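Local coordinates for protein insect group II chitinase (Ostrinia furnacalis, PDB 5Y2A) that probably hydrolyses the beta-1,4 linkages of chitin through a catalytic domain of glycoside hydrolase family 18, at residues S51-I54 with W55-V58; K90-R93 with L94-V98; H299-G303 with G304-P308. All blocks are in the same frame, centred on the assembly; numbering follows the deposited sequence.

Interaction 1: residues S51-I54 with W55-V58; sequences SHDI and WLDV
D57 OD2 is gripped from several directions: the hydroxyl of S51 donates to it (OG to OD2, 2.7 Å) on its anti side, close to the carboxylate plane, a water held on H52 N also donates, and D53 N adds a weak bond. The same S51 OG accepts from D53 N at 3.1 Å, closing an ST turn. The other oxygen of D57, OD1, is taken by Y37 and N11, so this buried carboxylate is held at both ends. D53 is the N-cap residue of helix 54-59, its CG anti to the backbone N (chi1 -170°), which brings OD1 to L56 N at 3.1 Å; the N-H comes nearly straight, but from above the carboxylate plane. A water links OD1 to W55 N, while OD2 lies against L56 CB and bonds to Y15. With an alanine here, L56 N would probably be left without its cap and Y15 OH without its acceptor. The helical turns begin with D57 N bonded to D53 O at 2.7 Å and V58 N to I54 O at 2.9 Å; I54 and V58 lie side by side, CD1 of I54 4.2 Å from CG2 of V58. An ST turn thus leads into an aspartate N-cap between strand 49-51 and helix 54-59.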
# COMPACT_ATOMS: atom_id res chain seq x y z
N SER A 51 -5.69 -14.87 -14.27
CA SER A 51 -4.37 -14.29 -14.08
C SER A 51 -4.50 -12.88 -13.53
O SER A 51 -5.37 -12.11 -13.94
CB SER A 51 -3.60 -14.27 -15.39
OG SER A 51 -2.45 -13.45 -15.30
N HIS A 52 -3.64 -12.54 -12.58
CA HIS A 52 -3.60 -11.19 -12.04
C HIS A 52 -2.71 -10.27 -12.86
O HIS A 52 -2.76 -9.05 -12.68
CB HIS A 52 -3.12 -11.23 -10.58
CG HIS A 52 -3.11 -9.89 -9.90
ND1 HIS A 52 -1.95 -9.16 -9.70
CD2 HIS A 52 -4.12 -9.13 -9.40
CE1 HIS A 52 -2.25 -8.02 -9.10
NE2 HIS A 52 -3.55 -7.98 -8.90
N ASP A 53 -1.93 -10.83 -13.79
CA ASP A 53 -0.99 -10.05 -14.59
C ASP A 53 -0.84 -10.78 -15.93
O ASP A 53 0.11 -11.53 -16.15
CB ASP A 53 0.36 -9.90 -13.88
CG ASP A 53 1.27 -8.90 -14.55
OD1 ASP A 53 1.06 -8.60 -15.75
OD2 ASP A 53 2.20 -8.41 -13.89
N ILE A 54 -1.79 -10.52 -16.83
CA ILE A 54 -1.77 -11.19 -18.13
C ILE A 54 -0.46 -10.92 -18.85
O ILE A 54 0.13 -11.82 -19.48
CB ILE A 54 -2.98 -10.74 -18.98
CG1 ILE A 54 -4.29 -11.24 -18.37
CG2 ILE A 54 -2.85 -11.21 -20.42
CD1 ILE A 54 -4.47 -12.73 -18.48
N TRP A 55 0.05 -9.70 -18.73
CA TRP A 55 1.23 -9.32 -19.49
C TRP A 55 2.45 -10.15 -19.07
O TRP A 55 3.20 -10.62 -19.93
CB TRP A 55 1.51 -7.82 -19.31
CG TRP A 55 2.62 -7.37 -20.17
CD1 TRP A 55 2.57 -7.09 -21.51
CD2 TRP A 55 3.98 -7.18 -19.78
NE1 TRP A 55 3.80 -6.72 -21.97
CE2 TRP A 55 4.69 -6.77 -20.93
CE3 TRP A 55 4.67 -7.31 -18.57
CZ2 TRP A 55 6.05 -6.50 -20.90
CZ3 TRP A 55 6.02 -7.04 -18.55
CH2 TRP A 55 6.70 -6.64 -19.71
N LEU A 56 2.66 -10.34 -17.76
CA LEU A 56 3.76 -11.18 -17.31
C LEU A 56 3.42 -12.67 -17.40
O LEU A 56 4.19 -13.46 -17.97
CB LEU A 56 4.15 -10.86 -15.87
CG LEU A 56 5.27 -9.88 -15.55
CD1 LEU A 56 5.68 -10.09 -14.10
CD2 LEU A 56 6.45 -10.03 -16.49
N ASP A 57 2.29 -13.06 -16.82
CA ASP A 57 2.00 -14.48 -16.63
C ASP A 57 1.80 -15.19 -17.96
O ASP A 57 2.21 -16.35 -18.13
CB ASP A 57 0.74 -14.66 -15.77
CG ASP A 57 0.87 -14.05 -14.40
OD1 ASP A 57 2.01 -13.85 -13.92
OD2 ASP A 57 -0.19 -13.81 -13.78
N VAL A 58 1.16 -14.52 -18.91
CA VAL A 58 0.69 -15.14 -20.15
C VAL A 58 1.46 -14.60 -21.36
O VAL A 58 2.14 -15.36 -22.05
CB VAL A 58 -0.83 -14.95 -20.32
CG1 VAL A 58 -1.29 -15.51 -21.67
CG2 VAL A 58 -1.57 -15.63 -19.18
O HOH W 1 -1.64 -14.54 -11.85
O HOH W 2 -1.06 -7.39 -17.08

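Interaction 2: residues K90-R93 with L94-V98; sequences KYSR and LVNNV
The C-terminal end of helix 90-95 is closed where S92 meets N96, one turn apart, just before the chain enters helix 98-115. S92 O takes two donors from the same residue: the backbone N of N96 at 3.1 Å and its side-chain ND2 at 2.8 Å, arriving from opposite faces of the carbonyl plane. The asparagine side chain thus folds back onto the turn that its own backbone completes. With chi1 at -78°, CG of N96 stands beside the backbone N, which sets the amide over the helix end; S92 O then lies practically in the amide plane, and the N-H points at it with an angle of 162°. N96 OD1 bonds to S140 OG, and ND2 has a second partner in D141 OD1, which also accepts from S92 OG.

The two preceding turns are ordinary helical ones, L94 N to K90 O and V95 N to Y91 O, both 3.0 Å. Both methyls of V95 rest near Y91 O, CG1 at 3.5 Å, and CB of L94 lies 3.5 Å from the same Y91 O. Beyond N96, CB of N97 lies 3.6 Å from R93 O, and its OD1 caps A100 N of helix 98-115, on which L94 also packs. The ring of Y91 stacks with W124, which falls within the family 18 signature DxxDxDxE.

Chemically, the exit of the helix is closed by a side-chain amide as well as by the main chain: S92 O is doubly satisfied, and the shared partner D141 probably fixes the rotation of both the S92 hydroxyl and the N96 amide.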
# COMPACT_ATOMS: atom_id res chain seq x y z
N LYS A 90 -16.00 -11.95 -2.22
CA LYS A 90 -16.11 -12.79 -3.41
C LYS A 90 -15.77 -14.25 -3.11
O LYS A 90 -16.43 -15.16 -3.63
CB LYS A 90 -15.23 -12.25 -4.54
CG LYS A 90 -13.74 -12.16 -4.28
CD LYS A 90 -13.02 -11.59 -5.50
CE LYS A 90 -11.54 -11.38 -5.25
NZ LYS A 90 -10.85 -10.80 -6.45
N TYR A 91 -14.77 -14.50 -2.27
CA TYR A 91 -14.49 -15.88 -1.89
C TYR A 91 -15.63 -16.47 -1.07
O TYR A 91 -15.99 -17.64 -1.23
CB TYR A 91 -13.17 -15.98 -1.14
CG TYR A 91 -11.96 -15.83 -2.04
CD1 TYR A 91 -11.41 -16.93 -2.68
CD2 TYR A 91 -11.39 -14.59 -2.26
CE1 TYR A 91 -10.31 -16.80 -3.51
CE2 TYR A 91 -10.29 -14.44 -3.09
CZ TYR A 91 -9.76 -15.55 -3.71
OH TYR A 91 -8.67 -15.41 -4.54
N SER A 92 -16.23 -15.66 -0.19
CA SER A 92 -17.38 -16.13 0.57
C SER A 92 -18.57 -16.42 -0.34
O SER A 92 -19.30 -17.39 -0.13
CB SER A 92 -17.77 -15.10 1.63
OG SER A 92 -18.83 -15.58 2.45
N ARG A 93 -18.78 -15.57 -1.35
CA ARG A 93 -19.86 -15.82 -2.30
C ARG A 93 -19.60 -17.10 -3.08
O ARG A 93 -20.55 -17.81 -3.42
CB ARG A 93 -20.02 -14.62 -3.24
CG ARG A 93 -20.50 -13.35 -2.54
CD ARG A 93 -20.93 -12.27 -3.53
NE ARG A 93 -19.82 -11.66 -4.27
CZ ARG A 93 -19.54 -11.93 -5.54
NH1 ARG A 93 -20.26 -12.81 -6.21
NH2 ARG A 93 -18.52 -11.32 -6.13
N LEU A 94 -18.34 -17.41 -3.36
CA LEU A 94 -18.01 -18.65 -4.06
C LEU A 94 -18.33 -19.87 -3.20
O LEU A 94 -19.08 -20.76 -3.61
CB LEU A 94 -16.54 -18.64 -4.49
CG LEU A 94 -15.92 -19.97 -4.91
CD1 LEU A 94 -16.63 -20.56 -6.11
CD2 LEU A 94 -14.42 -19.81 -5.19
N VAL A 95 -17.75 -19.94 -1.99
CA VAL A 95 -17.83 -21.18 -1.23
C VAL A 95 -19.22 -21.43 -0.67
O VAL A 95 -19.56 -22.57 -0.36
CB VAL A 95 -16.78 -21.22 -0.10
CG1 VAL A 95 -15.37 -20.99 -0.66
CG2 VAL A 95 -17.10 -20.22 1.01
N ASN A 96 -20.06 -20.39 -0.54
CA ASN A 96 -21.40 -20.55 0.01
C ASN A 96 -22.46 -20.83 -1.05
O ASN A 96 -23.64 -20.89 -0.71
CB ASN A 96 -21.79 -19.31 0.81
CG ASN A 96 -21.16 -19.27 2.18
OD1 ASN A 96 -21.61 -19.96 3.10
ND2 ASN A 96 -20.12 -18.45 2.33
N ASN A 97 -22.07 -21.00 -2.31
CA ASN A 97 -23.00 -21.29 -3.39
C ASN A 97 -22.57 -22.57 -4.07
O ASN A 97 -21.48 -22.63 -4.65
CB ASN A 97 -23.07 -20.13 -4.39
CG ASN A 97 -24.18 -20.31 -5.42
OD1 ASN A 97 -24.03 -21.06 -6.39
ND2 ASN A 97 -25.30 -19.64 -5.20
N VAL A 98 -23.43 -23.59 -4.01
CA VAL A 98 -23.09 -24.92 -4.51
C VAL A 98 -22.78 -24.88 -6.00
O VAL A 98 -21.81 -25.49 -6.47
CB VAL A 98 -24.23 -25.90 -4.20
CG1 VAL A 98 -23.92 -27.28 -4.73
CG2 VAL A 98 -24.47 -25.96 -2.70

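Interaction 3: residues H299-G303 with G304-P308; sequences HRDPG and GRIGP
D301 lies at the heart of the loop of a beta hairpin, strands 297-299 and 309-312, and its carboxylate organises the type I beta turn that runs from D301 to G304. OD1 accepts from G303 N at 3.0 Å, an Asx turn, while G304 N returns to D301 O at 3.0 Å, coming from above the carbonyl plane. G304 has a positive phi of 71°, a backbone setting that favours glycine, and a CB there would run into G303 O.

The same carboxylate is then gripped side-on by R305. NH2 donates to OD1 at 2.7 Å, in the guanidinium plane and almost perfectly straight, and NE donates to the syn lone pair of OD2 at 3.0 Å. The two side chains meet at about a right angle, with their flat groups turned 43° apart. R305 N adds a third bond, to OD2 at 2.8 Å, and the remaining nitrogen, NH1, forms a salt bridge with D215, so the arginine is probably held charged between two acids. CB of D301 touches CG1 of I306 at 3.8 Å.

Toward the strands, P308 sits across from H299, and a water bridges H299 O to G307 O. The P308 ring also packs on F319 and D321, the latter paired with R300. Between H299 and P308 the nearest contact is a CA-H...O contact, P308 CA lying 3.2 Å from H299 O.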
# COMPACT_ATOMS: atom_id res chain seq x y z
N HIS A 299 20.43 -7.33 17.51
CA HIS A 299 20.07 -7.70 18.87
C HIS A 299 19.54 -9.13 18.86
O HIS A 299 18.61 -9.44 18.11
CB HIS A 299 19.02 -6.76 19.45
CG HIS A 299 19.38 -5.31 19.33
ND1 HIS A 299 19.78 -4.55 20.40
CD2 HIS A 299 19.40 -4.48 18.25
CE1 HIS A 299 20.03 -3.32 20.00
NE2 HIS A 299 19.81 -3.25 18.70
N ARG A 300 20.11 -9.98 19.71
CA ARG A 300 19.72 -11.38 19.77
C ARG A 300 19.13 -11.75 21.13
O ARG A 300 19.38 -11.10 22.15
CB ARG A 300 20.91 -12.30 19.48
CG ARG A 300 21.46 -12.15 18.08
CD ARG A 300 22.51 -13.21 17.80
NE ARG A 300 22.96 -13.16 16.42
CZ ARG A 300 22.39 -13.82 15.41
NH1 ARG A 300 21.35 -14.59 15.63
NH2 ARG A 300 22.88 -13.71 14.18
N ASP A 301 18.33 -12.81 21.11
CA ASP A 301 17.73 -13.37 22.32
C ASP A 301 18.58 -14.54 22.79
O ASP A 301 18.60 -15.59 22.13
CB ASP A 301 16.30 -13.82 22.04
CG ASP A 301 15.70 -14.58 23.21
OD1 ASP A 301 16.17 -14.43 24.36
OD2 ASP A 301 14.74 -15.34 22.97
N PRO A 302 19.31 -14.42 23.91
CA PRO A 302 20.12 -15.56 24.38
C PRO A 302 19.30 -16.82 24.64
O PRO A 302 19.86 -17.92 24.59
CB PRO A 302 20.75 -15.04 25.68
CG PRO A 302 20.66 -13.56 25.60
CD PRO A 302 19.46 -13.23 24.76
N GLY A 303 18.00 -16.69 24.92
CA GLY A 303 17.16 -17.84 25.15
C GLY A 303 16.71 -18.57 23.90
O GLY A 303 16.13 -19.65 24.01
N GLY A 304 16.95 -18.00 22.72
CA GLY A 304 16.59 -18.67 21.49
C GLY A 304 15.10 -18.74 21.22
O GLY A 304 14.66 -19.60 20.45
N ARG A 305 14.31 -17.85 21.82
CA ARG A 305 12.86 -17.88 21.65
C ARG A 305 12.39 -17.06 20.46
O ARG A 305 11.35 -17.37 19.87
CB ARG A 305 12.18 -17.37 22.92
CG ARG A 305 12.57 -18.15 24.18
CD ARG A 305 12.42 -17.29 25.43
NE ARG A 305 13.41 -16.21 25.48
CZ ARG A 305 13.45 -15.28 26.42
NH1 ARG A 305 12.55 -15.27 27.40
NH2 ARG A 305 14.39 -14.34 26.38
N ILE A 306 13.12 -16.00 20.10
CA ILE A 306 12.82 -15.20 18.93
C ILE A 306 14.11 -15.02 18.14
O ILE A 306 15.22 -15.13 18.68
CB ILE A 306 12.22 -13.83 19.27
CG1 ILE A 306 13.22 -12.99 20.06
CG2 ILE A 306 10.91 -13.98 20.04
CD1 ILE A 306 12.82 -11.53 20.17
N GLY A 307 13.96 -14.75 16.85
CA GLY A 307 15.09 -14.38 16.04
C GLY A 307 15.58 -12.98 16.36
O GLY A 307 15.08 -12.31 17.27
N PRO A 308 16.56 -12.51 15.59
CA PRO A 308 17.17 -11.21 15.87
C PRO A 308 16.28 -10.05 15.44
O PRO A 308 15.26 -10.21 14.76
CB PRO A 308 18.46 -11.24 15.04
CG PRO A 308 18.17 -12.20 13.93
CD PRO A 308 17.25 -13.23 14.50
O HOH W 3 16.21 -10.73 19.31
O HOH W 4 17.75 -13.73 18.50

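How the interactions relate
All three contacts are local and lie in series along a family 18 chain, whose fold is the TIM barrel. Interactions 1 and 2 are neighbours, with centres about 24 Å apart and nearest atoms about 8 Å apart, yet they do not touch; one starts a helix and the other ends one. Interaction 3 lies on the opposite side of the chain's centre, its centre about 41 Å from that of interaction 1 and 43 Å from that of interaction 2. The R305 side chain is about 7 Å from a bound NAG, which contacts Y212, N225 and N229 and is probably an attached glycan. Interaction 2 instead approaches the catalytic signature sequence through W124.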